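Long-range contacts in HI0065 (Haemophilus influenzae, PDB 1HTW), which binds ATP and magnesium and is required for forming the threonylcarbamoyl group on adenosine 37 of tRNAs that read codons beginning with adenine: residues Met35-Gly40 with Glu113-Gly118; Glu124-Val129 with Ala144-Gly149. All blocks are in the same frame, centred on the assembly; numbering follows the deposited sequence.

Contact 1 of 2, residues Met35-Gly40 with Glu113-Gly118. With NA (sodium ion), chain F; MG (magnesium ion), chain E; MG (magnesium ion), chain D.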
# COMPACT_ATOMS: atom_id res chain seq x y z
N MET A 35 -4.60 4.08 -4.90
CA MET A 35 -4.57 2.59 -4.84
C MET A 35 -3.11 2.13 -4.95
O MET A 35 -2.43 2.35 -5.93
CB MET A 35 -5.43 2.00 -5.94
CG MET A 35 -6.86 2.66 -5.95
SD MET A 35 -7.86 1.98 -4.41
CE MET A 35 -7.84 0.18 -4.76
N VAL A 36 -2.68 1.42 -3.89
CA VAL A 36 -1.30 0.90 -3.88
C VAL A 36 -1.42 -0.63 -3.76
O VAL A 36 -1.87 -1.10 -2.72
CB VAL A 36 -0.54 1.44 -2.69
CG1 VAL A 36 0.96 1.04 -2.78
CG2 VAL A 36 -0.51 3.01 -2.70
N TYR A 37 -0.89 -1.34 -4.77
CA TYR A 37 -0.90 -2.81 -4.68
C TYR A 37 0.48 -3.25 -4.21
O TYR A 37 1.47 -2.90 -4.84
CB TYR A 37 -1.11 -3.39 -6.07
CG TYR A 37 -2.51 -3.28 -6.65
CD1 TYR A 37 -3.51 -2.49 -6.10
CD2 TYR A 37 -2.78 -3.97 -7.82
CE1 TYR A 37 -4.77 -2.42 -6.71
CE2 TYR A 37 -4.02 -3.92 -8.43
CZ TYR A 37 -4.99 -3.14 -7.86
OH TYR A 37 -6.23 -3.10 -8.50
N LEU A 38 0.53 -3.97 -3.07
CA LEU A 38 1.76 -4.44 -2.48
C LEU A 38 1.94 -5.93 -2.84
O LEU A 38 1.09 -6.75 -2.53
CB LEU A 38 1.74 -4.32 -0.94
CG LEU A 38 1.50 -2.92 -0.38
CD1 LEU A 38 1.31 -2.98 1.13
CD2 LEU A 38 2.62 -2.01 -0.81
N ASN A 39 2.98 -6.19 -3.63
CA ASN A 39 3.21 -7.52 -4.20
C ASN A 39 4.55 -8.09 -3.72
O ASN A 39 5.48 -7.44 -3.33
CB ASN A 39 3.28 -7.37 -5.72
CG ASN A 39 1.96 -6.91 -6.35
OD1 ASN A 39 0.87 -7.29 -5.86
ND2 ASN A 39 2.09 -6.08 -7.36
N GLY A 40 4.53 -9.45 -3.65
CA GLY A 40 5.75 -10.11 -3.12
C GLY A 40 5.30 -11.38 -2.39
O GLY A 40 4.13 -11.63 -2.15
N GLU A 113 -2.71 -5.94 -0.08
CA GLU A 113 -1.95 -7.20 -0.23
C GLU A 113 -2.86 -8.21 -0.87
O GLU A 113 -4.09 -8.20 -0.71
CB GLU A 113 -1.44 -7.70 1.13
CG GLU A 113 -0.42 -6.79 1.77
CD GLU A 113 0.13 -7.22 3.08
OE1 GLU A 113 0.59 -8.40 3.19
OE2 GLU A 113 0.23 -6.39 4.00
N TRP A 114 -2.32 -9.02 -1.81
CA TRP A 114 -3.12 -9.97 -2.56
C TRP A 114 -4.20 -9.34 -3.39
O TRP A 114 -5.34 -9.81 -3.53
CB TRP A 114 -3.74 -11.00 -1.59
CG TRP A 114 -2.76 -12.05 -1.17
CD1 TRP A 114 -2.02 -12.09 -0.02
CD2 TRP A 114 -2.42 -13.23 -1.91
NE1 TRP A 114 -1.24 -13.21 -0.01
CE2 TRP A 114 -1.47 -13.93 -1.15
CE3 TRP A 114 -2.82 -13.75 -3.14
CZ2 TRP A 114 -0.90 -15.13 -1.58
CZ3 TRP A 114 -2.26 -14.95 -3.56
CH2 TRP A 114 -1.31 -15.62 -2.78
N SER A 115 -3.83 -8.28 -4.14
CA SER A 115 -4.81 -7.58 -4.97
C SER A 115 -5.36 -8.45 -6.08
O SER A 115 -6.46 -8.13 -6.57
CB SER A 115 -4.11 -6.35 -5.58
OG SER A 115 -2.90 -6.75 -6.20
N GLU A 116 -4.63 -9.49 -6.50
CA GLU A 116 -5.15 -10.37 -7.55
C GLU A 116 -6.54 -10.92 -7.18
O GLU A 116 -7.36 -11.22 -8.05
CB GLU A 116 -4.27 -11.59 -7.79
CG GLU A 116 -2.82 -11.51 -7.89
CD GLU A 116 -2.05 -11.56 -6.59
OE1 GLU A 116 -2.09 -10.56 -5.84
OE2 GLU A 116 -1.36 -12.57 -6.34
N LYS A 117 -6.72 -11.24 -5.90
CA LYS A 117 -7.96 -11.81 -5.40
C LYS A 117 -9.14 -10.88 -5.62
O LYS A 117 -10.30 -11.32 -5.70
CB LYS A 117 -7.83 -12.18 -3.92
CG LYS A 117 -6.79 -13.28 -3.66
CD LYS A 117 -7.36 -14.63 -4.16
CE LYS A 117 -6.23 -15.57 -4.52
NZ LYS A 117 -6.49 -16.97 -4.06
N GLY A 118 -8.88 -9.59 -5.83
CA GLY A 118 -9.93 -8.61 -6.00
C GLY A 118 -10.15 -8.20 -7.44
O GLY A 118 -10.92 -7.28 -7.71
NA NA F . -1.35 -6.71 -3.96
MG MG E . 2.56 -12.74 -3.55
MG MG D . 1.41 -9.38 4.94
O HOH W 1 0.34 -9.35 -2.38
O HOH W 2 1.39 -11.25 3.92
O HOH W 3 1.94 -10.40 6.81
O HOH W 4 -0.73 -9.78 5.59
O HOH W 5 2.50 -14.97 -2.59
O HOH W 6 0.86 -11.84 -2.03
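Two neighbouring parallel strands of a P-loop NTPase fold run out here: 34-39 heads into the nucleotide-binding loop, while 109-113 gives way to the 3-10 segment 115-118. The tight part lies where that segment meets the strand. Ser-115 sets its CB over the middle of the Tyr-37 ring, a CH-pi contact of 3.6 Å from CB to the ring centroid and 14° off the normal; the Tyr-37 hydroxyl is held by Pro-123 O. With OG in the crowded position between backbone N and carbonyl carbon (chi1 51°), Ser-115 OG reaches the sodium ion at 2.7 Å. Leu-38 O joins at 2.8 Å from the sodium and Asn-39 OD1 at 3.0 Å, and Ile-112 O completes the protein ligands. Asn-39 ND2 bonds to Asn-130 OD1, consistent with OD1 being the end on the metal. Leu-38 CD1 rests 4.2 Å from CG of Glu-113. Beyond Leu-38 the contact turns looser and more hydrated, with water and magnesium beside the segments. The extended Glu-113 chain carries OE1 to a magnesium ion shared with Thr-47, while OE2 bonds to His-83 NE2. Gly-40 O binds a second magnesium, with two waters among its other ligands. Between the two backbones, one water donates to Leu-38 O and accepts from Trp-114 N, its oxygen 2.7 Å from each of these two atoms.

Contact 2 of 2, residues Glu124-Val129 with Ala144-Gly149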
# COMPACT_ATOMS: atom_id res chain seq x y z
N GLU A 124 -8.28 -0.01 -10.23
CA GLU A 124 -6.96 -0.28 -10.77
C GLU A 124 -5.91 0.43 -9.89
O GLU A 124 -6.24 1.43 -9.27
CB GLU A 124 -6.82 0.21 -12.20
CG GLU A 124 -5.48 -0.09 -12.84
CD GLU A 124 -5.03 0.98 -13.82
OE1 GLU A 124 -5.90 1.65 -14.41
OE2 GLU A 124 -3.80 1.16 -13.97
N ALA A 125 -4.71 -0.15 -9.84
CA ALA A 125 -3.67 0.44 -9.02
C ALA A 125 -3.09 1.72 -9.63
O ALA A 125 -2.92 1.79 -10.83
CB ALA A 125 -2.49 -0.53 -8.86
N ASP A 126 -2.69 2.63 -8.74
CA ASP A 126 -1.95 3.80 -9.22
C ASP A 126 -0.46 3.40 -9.28
O ASP A 126 0.29 3.86 -10.12
CB ASP A 126 -2.13 5.00 -8.30
CG ASP A 126 -3.53 5.56 -8.44
OD1 ASP A 126 -3.81 6.20 -9.51
OD2 ASP A 126 -4.40 5.35 -7.57
N ILE A 127 -0.09 2.54 -8.31
CA ILE A 127 1.35 2.16 -8.26
C ILE A 127 1.42 0.70 -7.73
O ILE A 127 0.58 0.32 -6.93
CB ILE A 127 2.10 3.11 -7.35
CG1 ILE A 127 3.63 2.89 -7.34
CG2 ILE A 127 1.58 3.05 -5.92
CD1 ILE A 127 4.36 4.23 -7.15
N LEU A 128 2.29 -0.05 -8.37
CA LEU A 128 2.57 -1.42 -7.89
C LEU A 128 3.87 -1.34 -7.10
O LEU A 128 4.82 -0.72 -7.54
CB LEU A 128 2.83 -2.40 -9.05
CG LEU A 128 1.83 -2.44 -10.16
CD1 LEU A 128 2.21 -3.51 -11.21
CD2 LEU A 128 0.44 -2.75 -9.62
N VAL A 129 3.92 -2.06 -5.96
CA VAL A 129 5.19 -2.09 -5.23
C VAL A 129 5.62 -3.57 -5.23
O VAL A 129 4.96 -4.37 -4.55
CB VAL A 129 4.95 -1.68 -3.75
CG1 VAL A 129 6.26 -1.75 -2.98
CG2 VAL A 129 4.44 -0.24 -3.69
N ALA A 144 4.66 2.70 -11.91
CA ALA A 144 3.47 3.58 -12.02
C ALA A 144 2.50 2.95 -13.00
O ALA A 144 2.96 2.41 -14.04
CB ALA A 144 3.92 4.95 -12.56
N GLN A 145 1.20 3.02 -12.70
CA GLN A 145 0.20 2.49 -13.60
C GLN A 145 -0.70 3.62 -14.15
O GLN A 145 -1.32 3.42 -15.18
CB GLN A 145 -0.73 1.51 -12.87
CG GLN A 145 -1.04 0.25 -13.66
CD GLN A 145 0.05 -0.80 -13.50
OE1 GLN A 145 -0.27 -1.99 -13.44
NE2 GLN A 145 1.28 -0.35 -13.37
N THR A 146 -0.74 4.70 -13.40
CA THR A 146 -1.60 5.85 -13.81
C THR A 146 -0.74 7.07 -13.88
O THR A 146 0.39 7.15 -13.43
CB THR A 146 -2.72 6.08 -12.78
OG1 THR A 146 -2.10 6.40 -11.51
CG2 THR A 146 -3.66 4.91 -12.65
N ASN A 147 -1.37 8.21 -14.31
CA ASN A 147 -0.69 9.48 -14.22
C ASN A 147 -0.32 9.83 -12.79
O ASN A 147 0.73 10.40 -12.52
CB ASN A 147 -1.72 10.52 -14.78
CG ASN A 147 -1.05 11.86 -14.95
OD1 ASN A 147 -0.22 12.04 -15.86
ND2 ASN A 147 -1.38 12.81 -14.07
N LEU A 148 -1.21 9.53 -11.84
CA LEU A 148 -0.90 9.83 -10.43
C LEU A 148 0.33 8.98 -10.03
O LEU A 148 1.21 9.49 -9.36
CB LEU A 148 -2.12 9.51 -9.53
CG LEU A 148 -1.84 9.69 -8.02
CD1 LEU A 148 -1.29 11.04 -7.65
CD2 LEU A 148 -3.10 9.37 -7.22
N GLY A 149 0.32 7.73 -10.50
CA GLY A 149 1.52 6.88 -10.20
C GLY A 149 2.79 7.51 -10.67
O GLY A 149 3.85 7.57 -10.04
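Starting at Glu-124, the exposed end, the side chain leaves with CG anti to the backbone N, bends at chi2 and crosses Gln-145 obliquely. Its OE2 presses on the aliphatic part of that residue, 2.9 Å from Gln-145 CG, with carboxylate and amide planes 39° apart. Ala-125 follows with its carbonyl turned the same way: Ala-125 O lies 3.0 Å from Gln-145 CB and is buried with no polar partner in the model. Asp-126 does most of the work. Its carbonyl O accepts a nearly straight bond from Gln-145 N (2.9 Å, 168° at the hydrogen), the donor standing above the carbonyl plane. The same Asp-126 O takes a CA-H...O contact from Gly-149 CA at 3.3 Å, and a CB on Gly-149 would run into Asp-126 O. Meanwhile Asp-126 OD1 uses its anti lone pair to accept from Thr-146 OG1 at 2.6 Å. That hydroxyl in turn accepts from Gly-149 N (2.9 Å, 161°), making Thr-146 the N-cap of the next helix. The carboxylate is thus second shell to the cap, and it also takes a salt bridge from Lys-32 on OD1 and a bond from Met-35 N on OD2, which probably keep it ionised. Ile-127 then pairs with Ala-144 as a non-hydrogen-bonded antiparallel pair, CA to CA 4.5 Å. Leu-128 brings its CD1 to 3.7 Å from Gln-145 OE1, against the bent amide arm. The whole closes the open end of a beta-hairpin: strand 127-134 lies between 34-39 and 137-144, and helix 147-155 sets off from the latter, its Ile-152 and Ile-153 packing on Ile-127.

How the contacts relate
Strand 127-134 sits beside 34-39 in the sheet, so the two contacts share a backbone seam: Tyr-37 O and Val-129 N probably hydrogen-bond at 2.8 Å, and Ala-125 CB packs on the Tyr-37 ring. Each is partly buried, yet contact 1 lies nearer the centre of the chain, by the nucleotide site, and contact 2 farther out, where the last helix begins. Their chemistry follows. Contact 1 buries less surface, and its polar links run through sodium and water rather than directly between the segments; contact 2 relies on direct hydrogen bonds and a helix cap. Asn-39 N and Val-129 O, also 2.8 Å apart, probably add a second rung to the shared strand pairing.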